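Local coordinates for amidohydrolase (Brucella melitensis biovar Abortus, PDB 4F0L), which is a metal-dependent hydrolase of the amidohydrolase family, probably acting as a deaminase, at residues L265-H278 / M290-E304. Residues are numbered along the deposited sequence; the frame is centred on the assembly and turned at random.
Sequences LDHQDVTARWCLIH and MAKAGAIAGLCPVTE
Strands 274-276 and 296-299, joined by helix 284-293, form a right-handed beta-alpha-beta unit in the TIM-type barrel of the amidohydrolase fold, and their C-terminal ends lead to the metal site. The parallel pairing starts where Ile296 N donates to Trp274 O and Leu276 N to Ile296 O. The same pairing continues with Gly298 N to Leu276 O (2.9 Å) and His278 N to Gly298 O (2.8 Å). Gly298 suits its place because, having no side chain, it lets Cys275 SG come to 3.7 Å from its CA and Ile277 CD1 pack close by. On the helix-covered face of the sheet, Leu276 and the extended Met290 meet tip to tip, CD1 to SD at 3.9 Å, while the small Ala295 lets Val270 CG1 approach its CB to 3.6 Å.

At the C-terminal end of the pairing, the His278 CB bond leads away from 290-304, but CG, set beside the backbone N (chi1 -50°), swings the ring back, and ND1 donates a hydrogen bond to Glu304 OE2 (2.7 Å). The bond is nearly straight (176°) and lies in the ring plane, yet reaches the anti side of the carboxylate, whose plane is turned 72° from the ring. Cys300 N, at the N-cap of helix 301-306, reaches the same oxygen from above that plane (2.9 Å), and a water links Glu304 OE1 to His278 O. With OE2 gripped twice, the ND1 bond limits the imidazole's rotation and probably helps hold His278 beside iron-binding Asp329, close to the metal.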
ATOM      1  N   LEU B 265      26.204 -18.536  -7.935  1.00 28.01           N
ATOM      2  CA  LEU B 265      26.399 -19.676  -7.023  1.00 28.94           C
ATOM      3  C   LEU B 265      27.530 -20.600  -7.513  1.00 30.67           C
ATOM      4  O   LEU B 265      28.235 -21.196  -6.707  1.00 29.31           O
ATOM      5  CB  LEU B 265      25.110 -20.471  -6.853  1.00 29.17           C
ATOM      6  CG  LEU B 265      23.952 -19.711  -6.191  1.00 28.53           C
ATOM      7  CD1 LEU B 265      22.727 -20.604  -6.091  1.00 29.00           C
ATOM      8  CD2 LEU B 265      24.404 -19.202  -4.823  1.00 28.71           C
ATOM      9  N   ASP B 266      27.704 -20.688  -8.830  1.00 32.40           N
ATOM     10  CA  ASP B 266      28.760 -21.525  -9.415  1.00 34.74           C
ATOM     11  C   ASP B 266      30.149 -20.897  -9.354  1.00 35.56           C
ATOM     12  O   ASP B 266      31.147 -21.634  -9.372  1.00 36.49           O
ATOM     13  CB  ASP B 266      28.474 -21.843 -10.889  1.00 36.54           C
ATOM     14  CG  ASP B 266      27.323 -22.821 -11.080  1.00 37.28           C
ATOM     15  OD1 ASP B 266      26.823 -23.386 -10.085  1.00 38.56           O
ATOM     16  OD2 ASP B 266      26.931 -23.049 -12.239  1.00 38.70           O
ATOM     17  N   HIS B 267      30.238 -19.570  -9.285  1.00 33.95           N
ATOM     18  CA  HIS B 267      31.548 -18.898  -9.354  1.00 34.56           C
ATOM     19  C   HIS B 267      32.006 -18.245  -8.084  1.00 35.10           C
ATOM     20  O   HIS B 267      33.128 -17.752  -8.018  1.00 35.46           O
ATOM     21  CB  HIS B 267      31.547 -17.861 -10.465  1.00 34.40           C
ATOM     22  CG  HIS B 267      31.520 -18.464 -11.834  1.00 35.03           C
ATOM     23  ND1 HIS B 267      30.375 -18.813 -12.445  1.00 34.30           N
ATOM     24  CD2 HIS B 267      32.551 -18.809 -12.698  1.00 35.54           C
ATOM     25  CE1 HIS B 267      30.656 -19.332 -13.649  1.00 34.77           C
ATOM     26  NE2 HIS B 267      31.988 -19.338 -13.800  1.00 35.60           N
ATOM     27  N   GLN B 268      31.146 -18.178  -7.077  1.00 34.99           N
ATOM     28  CA  GLN B 268      31.532 -17.620  -5.791  1.00 34.67           C
ATOM     29  C   GLN B 268      31.083 -18.587  -4.708  1.00 35.83           C
ATOM     30  O   GLN B 268      30.122 -19.339  -4.880  1.00 34.58           O
ATOM     31  CB  GLN B 268      30.894 -16.246  -5.590  1.00 33.85           C
ATOM     32  CG  GLN B 268      31.442 -15.158  -6.497  1.00 33.65           C
ATOM     33  CD  GLN B 268      32.879 -14.775  -6.156  1.00 35.57           C
ATOM     34  OE1 GLN B 268      33.290 -14.798  -4.990  1.00 37.38           O
ATOM     35  NE2 GLN B 268      33.659 -14.434  -7.177  1.00 35.04           N
ATOM     36  N   ASP B 269      31.801 -18.572  -3.594  1.00 37.58           N
ATOM     37  CA  ASP B 269      31.408 -19.321  -2.398  1.00 38.31           C
ATOM     38  C   ASP B 269      30.285 -18.574  -1.654  1.00 33.95           C
ATOM     39  O   ASP B 269      30.546 -17.856  -0.679  1.00 35.94           O
ATOM     40  CB  ASP B 269      32.641 -19.481  -1.492  1.00 40.58           C
ATOM     41  CG  ASP B 269      32.397 -20.419  -0.325  1.00 43.58           C
ATOM     42  OD1 ASP B 269      31.463 -21.251  -0.397  1.00 43.42           O
ATOM     43  OD2 ASP B 269      33.149 -20.320   0.671  1.00 47.20           O
ATOM     44  N   VAL B 270      29.045 -18.718  -2.115  1.00 30.80           N
ATOM     45  CA  VAL B 270      27.925 -17.912  -1.580  1.00 27.71           C
ATOM     46  C   VAL B 270      27.489 -18.497  -0.243  1.00 27.14           C
ATOM     47  O   VAL B 270      27.300 -19.689  -0.134  1.00 27.26           O
ATOM     48  CB  VAL B 270      26.750 -17.846  -2.575  1.00 26.26           C
ATOM     49  CG1 VAL B 270      25.556 -17.055  -2.014  1.00 25.41           C
ATOM     50  CG2 VAL B 270      27.210 -17.206  -3.883  1.00 25.96           C
ATOM     51  N   THR B 271      27.379 -17.658   0.780  1.00 26.17           N
ATOM     52  CA  THR B 271      26.948 -18.075   2.132  1.00 26.15           C
ATOM     53  C   THR B 271      25.999 -16.996   2.713  1.00 24.91           C
ATOM     54  O   THR B 271      25.607 -16.100   2.002  1.00 23.49           O
ATOM     55  CB  THR B 271      28.151 -18.232   3.076  1.00 27.43           C
ATOM     56  OG1 THR B 271      28.768 -16.956   3.222  1.00 28.32           O
ATOM     57  CG2 THR B 271      29.179 -19.210   2.566  1.00 28.54           C
ATOM     58  N   ALA B 272      25.664 -17.096   4.002  1.00 25.63           N
ATOM     59  CA  ALA B 272      24.891 -16.094   4.731  1.00 24.65           C
ATOM     60  C   ALA B 272      25.593 -14.728   4.789  1.00 24.08           C
ATOM     61  O   ALA B 272      24.998 -13.731   5.197  1.00 23.62           O
ATOM     62  CB  ALA B 272      24.566 -16.605   6.150  1.00 24.45           C
ATOM     63  N   ARG B 273      26.861 -14.686   4.379  1.00 24.32           N
ATOM     64  CA  ARG B 273      27.600 -13.428   4.249  1.00 23.33           C
ATOM     65  C   ARG B 273      26.995 -12.580   3.109  1.00 21.61           C
ATOM     66  O   ARG B 273      27.159 -11.355   3.078  1.00 20.03           O
ATOM     67  CB  ARG B 273      29.074 -13.775   3.975  1.00 24.84           C
ATOM     68  CG  ARG B 273      30.033 -12.634   3.808  1.00 25.21           C
ATOM     69  CD  ARG B 273      31.358 -13.122   3.201  1.00 26.22           C
ATOM     70  NE  ARG B 273      32.176 -11.947   2.938  1.00 26.90           N
ATOM     71  CZ  ARG B 273      33.025 -11.790   1.940  1.00 27.07           C
ATOM     72  NH1 ARG B 273      33.247 -12.756   1.075  1.00 26.86           N
ATOM     73  NH2 ARG B 273      33.654 -10.622   1.822  1.00 28.02           N
ATOM     74  N   TRP B 274      26.343 -13.266   2.166  1.00 20.75           N
ATOM     75  CA  TRP B 274      25.836 -12.651   0.956  1.00 20.26           C
ATOM     76  C   TRP B 274      24.384 -12.318   1.090  1.00 19.92           C
ATOM     77  O   TRP B 274      23.623 -13.095   1.690  1.00 19.34           O
ATOM     78  CB  TRP B 274      26.016 -13.569  -0.241  1.00 20.43           C
ATOM     79  CG  TRP B 274      27.458 -13.756  -0.668  1.00 21.33           C
ATOM     80  CD1 TRP B 274      28.505 -14.386   0.026  1.00 22.23           C
ATOM     81  CD2 TRP B 274      28.060 -13.306  -1.916  1.00 21.47           C
ATOM     82  NE1 TRP B 274      29.670 -14.342  -0.701  1.00 22.24           N
ATOM     83  CE2 TRP B 274      29.476 -13.727  -1.872  1.00 22.26           C
ATOM     84  CE3 TRP B 274      27.591 -12.627  -3.031  1.00 21.18           C
ATOM     85  CZ2 TRP B 274      30.359 -13.447  -2.908  1.00 22.98           C
ATOM     86  CZ3 TRP B 274      28.495 -12.343  -4.073  1.00 21.99           C
ATOM     87  CH2 TRP B 274      29.839 -12.759  -4.016  1.00 22.48           C
ATOM     88  N   CYS B 275      24.019 -11.155   0.530  1.00 18.62           N
ATOM     89  CA  CYS B 275      22.635 -10.753   0.366  1.00 17.34           C
ATOM     90  C   CYS B 275      22.394 -10.436  -1.125  1.00 17.28           C
ATOM     91  O   CYS B 275      23.059  -9.567  -1.706  1.00 16.62           O
ATOM     92  CB  CYS B 275      22.290  -9.542   1.223  1.00 16.13           C
ATOM     93  SG  CYS B 275      20.547  -9.048   1.080  1.00 15.35           S
ATOM     94  N   LEU B 276      21.500 -11.199  -1.743  1.00 16.91           N
ATOM     95  CA  LEU B 276      21.266 -11.034  -3.176  1.00 17.25           C
ATOM     96  C   LEU B 276      20.029 -10.216  -3.269  1.00 16.81           C
ATOM     97  O   LEU B 276      18.962 -10.651  -2.850  1.00 16.96           O
ATOM     98  CB  LEU B 276      21.072 -12.379  -3.878  1.00 17.32           C
ATOM     99  CG  LEU B 276      22.122 -13.463  -3.662  1.00 17.94           C
ATOM    100  CD1 LEU B 276      21.908 -14.633  -4.643  1.00 17.36           C
ATOM    101  CD2 LEU B 276      23.529 -12.894  -3.727  1.00 17.71           C
ATOM    102  N   ILE B 277      20.178  -9.015  -3.797  1.00 16.67           N
ATOM    103  CA  ILE B 277      19.087  -8.043  -3.859  1.00 16.06           C
ATOM    104  C   ILE B 277      18.140  -8.376  -5.035  1.00 16.39           C
ATOM    105  O   ILE B 277      18.578  -8.633  -6.165  1.00 15.99           O
ATOM    106  CB  ILE B 277      19.621  -6.597  -3.983  1.00 15.57           C
ATOM    107  CG1 ILE B 277      20.696  -6.335  -2.917  1.00 16.20           C
ATOM    108  CG2 ILE B 277      18.474  -5.579  -3.827  1.00 15.60           C
ATOM    109  CD1 ILE B 277      20.165  -6.426  -1.486  1.00 15.36           C
ATOM    110  N   HIS B 278      16.841  -8.368  -4.740  1.00 16.31           N
ATOM    111  CA  HIS B 278      15.780  -8.785  -5.677  1.00 16.92           C
ATOM    112  C   HIS B 278      15.695 -10.273  -5.875  1.00 17.15           C
ATOM    113  O   HIS B 278      14.748 -10.918  -5.354  1.00 16.72           O
ATOM    114  CB  HIS B 278      15.827  -8.015  -7.014  1.00 17.26           C
ATOM    115  CG  HIS B 278      15.894  -6.523  -6.835  1.00 17.66           C
ATOM    116  ND1 HIS B 278      14.952  -5.840  -6.161  1.00 17.31           N
ATOM    117  CD2 HIS B 278      16.859  -5.591  -7.232  1.00 18.50           C
ATOM    118  CE1 HIS B 278      15.276  -4.532  -6.135  1.00 17.40           C
ATOM    119  NE2 HIS B 278      16.462  -4.382  -6.777  1.00 18.36           N
ATOM    120  N   MET B 290      19.998 -21.358  -3.671  1.00 24.45           N
ATOM    121  CA  MET B 290      20.254 -20.089  -2.984  1.00 22.66           C
ATOM    122  C   MET B 290      19.951 -20.250  -1.518  1.00 22.76           C
ATOM    123  O   MET B 290      20.770 -19.890  -0.670  1.00 22.76           O
ATOM    124  CB  MET B 290      19.410 -18.957  -3.566  1.00 21.10           C
ATOM    125  CG  MET B 290      19.583 -17.626  -2.828  1.00 19.73           C
ATOM    126  SD  MET B 290      18.553 -16.306  -3.455  1.00 18.87           S
ATOM    127  CE  MET B 290      18.712 -15.074  -2.129  1.00 17.32           C
ATOM    128  N   ALA B 291      18.770 -20.783  -1.218  1.00 22.53           N
ATOM    129  CA  ALA B 291      18.366 -20.999   0.151  1.00 23.23           C
ATOM    130  C   ALA B 291      19.339 -21.940   0.864  1.00 25.30           C
ATOM    131  O   ALA B 291      19.698 -21.706   2.015  1.00 26.96           O
ATOM    132  CB  ALA B 291      16.930 -21.545   0.208  1.00 22.97           C
ATOM    133  N   LYS B 292      19.776 -22.995   0.191  1.00 26.64           N
ATOM    134  CA  LYS B 292      20.632 -24.007   0.829  1.00 27.77           C
ATOM    135  C   LYS B 292      21.996 -23.415   1.123  1.00 28.26           C
ATOM    136  O   LYS B 292      22.622 -23.767   2.133  1.00 28.64           O
ATOM    137  CB  LYS B 292      20.788 -25.248  -0.058  1.00 28.06           C
ATOM    138  N   ALA B 293      22.463 -22.540   0.229  1.00 27.64           N
ATOM    139  CA  ALA B 293      23.725 -21.818   0.435  1.00 28.11           C
ATOM    140  C   ALA B 293      23.650 -20.852   1.617  1.00 27.76           C
ATOM    141  O   ALA B 293      24.684 -20.503   2.179  1.00 29.24           O
ATOM    142  CB  ALA B 293      24.111 -21.060  -0.805  1.00 27.94           C
ATOM    143  N   GLY B 294      22.443 -20.420   1.987  1.00 26.26           N
ATOM    144  CA  GLY B 294      22.249 -19.531   3.134  1.00 25.21           C
ATOM    145  C   GLY B 294      22.232 -18.047   2.804  1.00 23.68           C
ATOM    146  O   GLY B 294      22.175 -17.214   3.714  1.00 23.16           O
ATOM    147  N   ALA B 295      22.295 -17.705   1.511  1.00 22.63           N
ATOM    148  CA  ALA B 295      22.267 -16.312   1.059  1.00 21.34           C
ATOM    149  C   ALA B 295      20.941 -15.696   1.443  1.00 19.82           C
ATOM    150  O   ALA B 295      19.922 -16.347   1.367  1.00 20.42           O
ATOM    151  CB  ALA B 295      22.442 -16.238  -0.449  1.00 21.55           C
ATOM    152  N   ILE B 296      20.961 -14.444   1.887  1.00 18.44           N
ATOM    153  CA  ILE B 296      19.729 -13.760   2.271  1.00 16.99           C
ATOM    154  C   ILE B 296      19.128 -13.078   1.055  1.00 16.15           C
ATOM    155  O   ILE B 296      19.857 -12.395   0.317  1.00 15.85           O
ATOM    156  CB  ILE B 296      19.987 -12.664   3.301  1.00 16.63           C
ATOM    157  CG1 ILE B 296      20.657 -13.254   4.549  1.00 16.96           C
ATOM    158  CG2 ILE B 296      18.676 -11.921   3.606  1.00 15.36           C
ATOM    159  CD1 ILE B 296      19.874 -14.374   5.199  1.00 16.79           C
ATOM    160  N   ALA B 297      17.819 -13.260   0.842  1.00 15.54           N
ATOM    161  CA  ALA B 297      17.103 -12.569  -0.230  1.00 15.37           C
ATOM    162  C   ALA B 297      16.808 -11.140   0.192  1.00 14.84           C
ATOM    163  O   ALA B 297      16.089 -10.934   1.178  1.00 15.21           O
ATOM    164  CB  ALA B 297      15.793 -13.312  -0.581  1.00 14.59           C
ATOM    165  N   GLY B 298      17.365 -10.161  -0.511  1.00 15.22           N
ATOM    166  CA  GLY B 298      17.133  -8.751  -0.203  1.00 14.65           C
ATOM    167  C   GLY B 298      15.943  -8.272  -1.001  1.00 14.98           C
ATOM    168  O   GLY B 298      16.101  -7.761  -2.114  1.00 15.70           O
ATOM    169  N   LEU B 299      14.747  -8.465  -0.451  1.00 14.26           N
ATOM    170  CA  LEU B 299      13.517  -8.163  -1.173  1.00 13.97           C
ATOM    171  C   LEU B 299      13.147  -6.685  -1.041  1.00 13.75           C
ATOM    172  O   LEU B 299      13.191  -6.104   0.062  1.00 12.89           O
ATOM    173  CB  LEU B 299      12.381  -9.056  -0.650  1.00 13.85           C
ATOM    174  CG  LEU B 299      12.600 -10.577  -0.745  1.00 14.60           C
ATOM    175  CD1 LEU B 299      11.323 -11.336  -0.318  1.00 14.73           C
ATOM    176  CD2 LEU B 299      13.025 -10.984  -2.183  1.00 14.09           C
ATOM    177  N   CYS B 300      12.711  -6.106  -2.153  1.00 14.15           N
ATOM    178  CA  CYS B 300      12.313  -4.712  -2.212  1.00 14.52           C
ATOM    179  C   CYS B 300      10.942  -4.617  -2.862  1.00 14.73           C
ATOM    180  O   CYS B 300      10.827  -4.145  -3.986  1.00 15.48           O
ATOM    181  CB  CYS B 300      13.367  -3.903  -2.991  1.00 15.50           C
ATOM    182  SG  CYS B 300      15.068  -4.070  -2.306  1.00 16.41           S
ATOM    183  N   PRO B 301       9.880  -5.062  -2.142  1.00 14.39           N
ATOM    184  CA  PRO B 301       8.621  -5.297  -2.827  1.00 13.99           C
ATOM    185  C   PRO B 301       7.951  -4.048  -3.436  1.00 14.19           C
ATOM    186  O   PRO B 301       7.434  -4.116  -4.565  1.00 13.69           O
ATOM    187  CB  PRO B 301       7.729  -5.941  -1.751  1.00 14.17           C
ATOM    188  CG  PRO B 301       8.661  -6.503  -0.737  1.00 14.23           C
ATOM    189  CD  PRO B 301       9.915  -5.668  -0.779  1.00 14.13           C
ATOM    190  N   VAL B 302       7.946  -2.937  -2.696  1.00 13.86           N
ATOM    191  CA  VAL B 302       7.370  -1.700  -3.223  1.00 14.02           C
ATOM    192  C   VAL B 302       8.115  -1.181  -4.423  1.00 13.85           C
ATOM    193  O   VAL B 302       7.488  -0.848  -5.421  1.00 13.80           O
ATOM    194  CB  VAL B 302       7.242  -0.632  -2.139  1.00 14.53           C
ATOM    195  CG1 VAL B 302       6.936   0.765  -2.714  1.00 14.74           C
ATOM    196  CG2 VAL B 302       6.154  -1.133  -1.183  1.00 15.05           C
ATOM    197  N   THR B 303       9.439  -1.144  -4.362  1.00 13.42           N
ATOM    198  CA  THR B 303      10.225  -0.703  -5.515  1.00 13.55           C
ATOM    199  C   THR B 303      10.060  -1.646  -6.694  1.00 13.97           C
ATOM    200  O   THR B 303       9.905  -1.210  -7.828  1.00 14.22           O
ATOM    201  CB  THR B 303      11.723  -0.509  -5.172  1.00 13.39           C
ATOM    202  OG1 THR B 303      11.847   0.543  -4.209  1.00 12.79           O
ATOM    203  CG2 THR B 303      12.559  -0.098  -6.437  1.00 13.62           C
ATOM    204  N   GLU B 304      10.042  -2.950  -6.437  1.00 14.27           N
ATOM    205  CA  GLU B 304       9.886  -3.935  -7.503  1.00 14.36           C
ATOM    206  C   GLU B 304       8.528  -3.749  -8.214  1.00 14.70           C
ATOM    207  O   GLU B 304       8.415  -3.897  -9.438  1.00 14.44           O
ATOM    208  CB  GLU B 304      10.038  -5.370  -6.935  1.00 14.74           C
ATOM    209  CG  GLU B 304      11.502  -5.762  -6.670  1.00 14.78           C
ATOM    210  CD  GLU B 304      11.693  -6.786  -5.563  1.00 14.90           C
ATOM    211  OE1 GLU B 304      10.760  -7.553  -5.273  1.00 16.32           O
ATOM    212  OE2 GLU B 304      12.793  -6.836  -4.974  1.00 14.51           O
TER
HETATM  213  O   HOH W   1      12.152  -9.987  -5.837  1.00 16.82           O